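Local coordinates for protein fructose-bisphosphate aldolase (Thermus caldophilus, PDB 2FJK) that belongs to the class II fructose-bisphosphate aldolases, which have the TIM-barrel fold, and holds 1,3-dihydroxyacetonephosphate in a pocket, at residues A[28-33]-A[62-67]. Residues are numbered along the deposited sequence; the frame is centred on the assembly and turned at random.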
ATOM      1  N   GLU A  28      -7.160  15.499  -8.496  1.00 14.21           N
ATOM      2  CA  GLU A  28      -6.722  16.872  -8.771  1.00 14.85           C
ATOM      3  C   GLU A  28      -6.610  17.780  -7.549  1.00 14.59           C
ATOM      4  O   GLU A  28      -5.641  18.542  -7.420  1.00 12.09           O
ATOM      5  CB  GLU A  28      -7.636  17.523  -9.815  1.00 17.10           C
ATOM      6  CG  GLU A  28      -7.369  17.042 -11.255  1.00 20.28           C
ATOM      7  CD  GLU A  28      -8.159  15.796 -11.645  1.00 22.36           C
ATOM      8  OE1 GLU A  28      -8.655  15.086 -10.742  1.00 22.12           O
ATOM      9  OE2 GLU A  28      -8.278  15.525 -12.861  1.00 22.52           O
ATOM     10  N   PHE A  29      -7.593  17.717  -6.652  1.00 13.47           N
ATOM     11  CA  PHE A  29      -7.542  18.554  -5.457  1.00 13.66           C
ATOM     12  C   PHE A  29      -6.448  18.083  -4.515  1.00 14.12           C
ATOM     13  O   PHE A  29      -5.772  18.902  -3.891  1.00 12.04           O
ATOM     14  CB  PHE A  29      -8.869  18.546  -4.702  1.00 12.55           C
ATOM     15  CG  PHE A  29      -9.913  19.472  -5.267  1.00 15.36           C
ATOM     16  CD1 PHE A  29     -10.563  19.175  -6.457  1.00 16.69           C
ATOM     17  CD2 PHE A  29     -10.258  20.636  -4.595  1.00 18.47           C
ATOM     18  CE1 PHE A  29     -11.538  20.016  -6.965  1.00 15.96           C
ATOM     19  CE2 PHE A  29     -11.235  21.487  -5.097  1.00 17.32           C
ATOM     20  CZ  PHE A  29     -11.874  21.176  -6.283  1.00 19.00           C
ATOM     21  N   THR A  30      -6.261  16.768  -4.412  1.00 13.42           N
ATOM     22  CA  THR A  30      -5.248  16.254  -3.507  1.00 16.49           C
ATOM     23  C   THR A  30      -3.845  16.623  -3.962  1.00 17.67           C
ATOM     24  O   THR A  30      -2.985  16.945  -3.145  1.00 19.14           O
ATOM     25  CB  THR A  30      -5.313  14.734  -3.356  1.00 16.28           C
ATOM     26  OG1 THR A  30      -6.649  14.336  -3.037  1.00 15.13           O
ATOM     27  CG2 THR A  30      -4.391  14.300  -2.228  1.00 14.19           C
ATOM     28  N   GLN A  31      -3.618  16.573  -5.270  1.00 18.80           N
ATOM     29  CA  GLN A  31      -2.315  16.916  -5.828  1.00 20.38           C
ATOM     30  C   GLN A  31      -2.004  18.390  -5.599  1.00 19.72           C
ATOM     31  O   GLN A  31      -0.899  18.749  -5.161  1.00 16.89           O
ATOM     32  CB  GLN A  31      -2.293  16.641  -7.328  1.00 19.40           C
ATOM     33  CG  GLN A  31      -2.573  15.199  -7.693  1.00 21.69           C
ATOM     34  CD  GLN A  31      -2.571  14.993  -9.193  1.00 23.10           C
ATOM     35  OE1 GLN A  31      -3.329  15.633  -9.920  1.00 22.09           O
ATOM     36  NE2 GLN A  31      -1.713  14.103  -9.663  1.00 25.45           N
ATOM     37  N   ALA A  32      -2.980  19.241  -5.917  1.00 19.00           N
ATOM     38  CA  ALA A  32      -2.817  20.687  -5.760  1.00 18.73           C
ATOM     39  C   ALA A  32      -2.471  21.043  -4.317  1.00 18.64           C
ATOM     40  O   ALA A  32      -1.527  21.798  -4.057  1.00 17.55           O
ATOM     41  CB  ALA A  32      -4.091  21.413  -6.186  1.00 18.66           C
ATOM     42  N   ILE A  33      -3.235  20.491  -3.383  1.00 14.57           N
ATOM     43  CA  ILE A  33      -2.998  20.761  -1.982  1.00 15.74           C
ATOM     44  C   ILE A  33      -1.610  20.327  -1.529  1.00 17.12           C
ATOM     45  O   ILE A  33      -0.885  21.118  -0.927  1.00 14.95           O
ATOM     46  CB  ILE A  33      -4.028  20.066  -1.088  1.00 15.15           C
ATOM     47  CG1 ILE A  33      -5.446  20.539  -1.435  1.00 15.35           C
ATOM     48  CG2 ILE A  33      -3.717  20.366   0.363  1.00 17.99           C
ATOM     49  CD1 ILE A  33      -6.527  19.745  -0.717  1.00 11.11           C
ATOM     50  N   ARG A  62      -7.789   5.729   0.128  1.00 26.65           N
ATOM     51  CA  ARG A  62      -6.530   4.999  -0.034  1.00 29.20           C
ATOM     52  C   ARG A  62      -5.452   5.913  -0.594  1.00 29.18           C
ATOM     53  O   ARG A  62      -4.308   5.893  -0.137  1.00 29.75           O
ATOM     54  CB  ARG A  62      -6.711   3.799  -0.973  1.00 33.04           C
ATOM     55  CG  ARG A  62      -7.742   2.745  -0.520  1.00 40.25           C
ATOM     56  CD  ARG A  62      -7.392   2.130   0.826  1.00 44.12           C
ATOM     57  NE  ARG A  62      -7.267   3.162   1.852  1.00 50.68           N
ATOM     58  CZ  ARG A  62      -6.850   2.949   3.094  1.00 52.21           C
ATOM     59  NH1 ARG A  62      -6.514   1.727   3.491  1.00 53.74           N
ATOM     60  NH2 ARG A  62      -6.755   3.968   3.934  1.00 51.87           N
HETATM   61  N   MSE A  63      -5.826   6.715  -1.587  1.00 27.78           N
HETATM   62  CA  MSE A  63      -4.897   7.638  -2.214  1.00 27.67           C
HETATM   63  C   MSE A  63      -4.412   8.734  -1.258  1.00 26.86           C
HETATM   64  O   MSE A  63      -3.222   9.041  -1.214  1.00 24.87           O
HETATM   65  CB  MSE A  63      -5.549   8.289  -3.430  1.00 29.39           C
HETATM   66  CG  MSE A  63      -4.648   9.301  -4.115  1.00 33.49           C
HETATM   67 SE   MSE A  63      -5.554  10.311  -5.457  1.00 36.55          SE
HETATM   68  CE  MSE A  63      -5.032   9.326  -7.005  1.00 37.10           C
ATOM     69  N   VAL A  64      -5.334   9.318  -0.499  1.00 23.12           N
ATOM     70  CA  VAL A  64      -4.974  10.382   0.432  1.00 24.30           C
ATOM     71  C   VAL A  64      -4.001   9.905   1.525  1.00 23.16           C
ATOM     72  O   VAL A  64      -3.029  10.598   1.833  1.00 20.36           O
ATOM     73  CB  VAL A  64      -6.241  11.004   1.066  1.00 23.93           C
ATOM     74  CG1 VAL A  64      -5.863  11.967   2.161  1.00 29.46           C
ATOM     75  CG2 VAL A  64      -7.035  11.743  -0.004  1.00 23.74           C
ATOM     76  N   VAL A  65      -4.254   8.734   2.108  1.00 23.20           N
ATOM     77  CA  VAL A  65      -3.358   8.204   3.136  1.00 25.71           C
ATOM     78  C   VAL A  65      -1.998   8.005   2.465  1.00 26.07           C
ATOM     79  O   VAL A  65      -0.979   8.504   2.945  1.00 27.54           O
ATOM     80  CB  VAL A  65      -3.867   6.858   3.703  1.00 28.03           C
ATOM     81  CG1 VAL A  65      -2.948   6.381   4.842  1.00 27.70           C
ATOM     82  CG2 VAL A  65      -5.295   7.018   4.206  1.00 28.03           C
ATOM     83  N   ALA A  66      -1.981   7.273   1.357  1.00 26.62           N
ATOM     84  CA  ALA A  66      -0.744   7.093   0.613  1.00 29.10           C
ATOM     85  C   ALA A  66      -0.572   8.541   0.167  1.00 30.06           C
ATOM     86  O   ALA A  66      -1.480   9.335   0.349  1.00 36.71           O
ATOM     87  CB  ALA A  66      -0.955   6.165  -0.578  1.00 25.09           C
ATOM     88  N   LEU A  67       0.551   8.913  -0.414  1.00 29.18           N
ATOM     89  CA  LEU A  67       0.730  10.319  -0.784  1.00 27.24           C
ATOM     90  C   LEU A  67       0.984  11.125   0.491  1.00 24.72           C
ATOM     91  O   LEU A  67       1.982  11.827   0.580  1.00 24.16           O
ATOM     92  CB  LEU A  67      -0.495  10.881  -1.520  1.00 24.92           C
ATOM     93  CG  LEU A  67      -0.691  10.462  -2.985  1.00 22.77           C
ATOM     94  CD1 LEU A  67      -1.685  11.408  -3.633  1.00 18.20           C
ATOM     95  CD2 LEU A  67       0.622  10.516  -3.731  1.00 18.45           C
TER
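Thr30 and Val64 mark the nearest approach of two helical segments, 28-33 and 62-67, with their CA atoms 7.1 Å apart. The contact is small, with 147 Å² buried in all, and no hydrogen bond links the two backbones or their side chains. Thr30 carries it, because both its branches are used. Its CB points at the other helix. The hydroxyl OG1 meets methyl CG2 of Val64 at 4.0 Å, and the two side chains lie at a slant to each other. This is a van der Waals contact for the hydroxyl, whose hydrogen bond goes back to Asn26 O, just before the segment. With chi1 at -51°, OG1 sits beside the backbone N, on the side of that partner. The same torsion sets methyl CG2 anti to the backbone N, where it faces the tip of Leu67. There CG2 of Thr30 and CD1 of Leu67 are 4.2 Å apart. Met63, modelled as selenomethionine, flanks the pair more loosely. Its selenium stays 4.8 Å from Thr30 OG1, and its side chain packs on Met27 and on Met63 of the second subunit. Leu67 also touches Ala59 of that subunit, so one side of the contact adjoins a subunit interface. On the barrel side, Thr30 and Val64 both rest on Leu46 of strand 44-47. That strand runs parallel to strand 19-23 and is joined to it through helix 27-38, a beta-alpha-beta crossover. Helix 50-68 follows strand 44-47. The arrangement is the packing of successive helices around the outside of a TIM barrel.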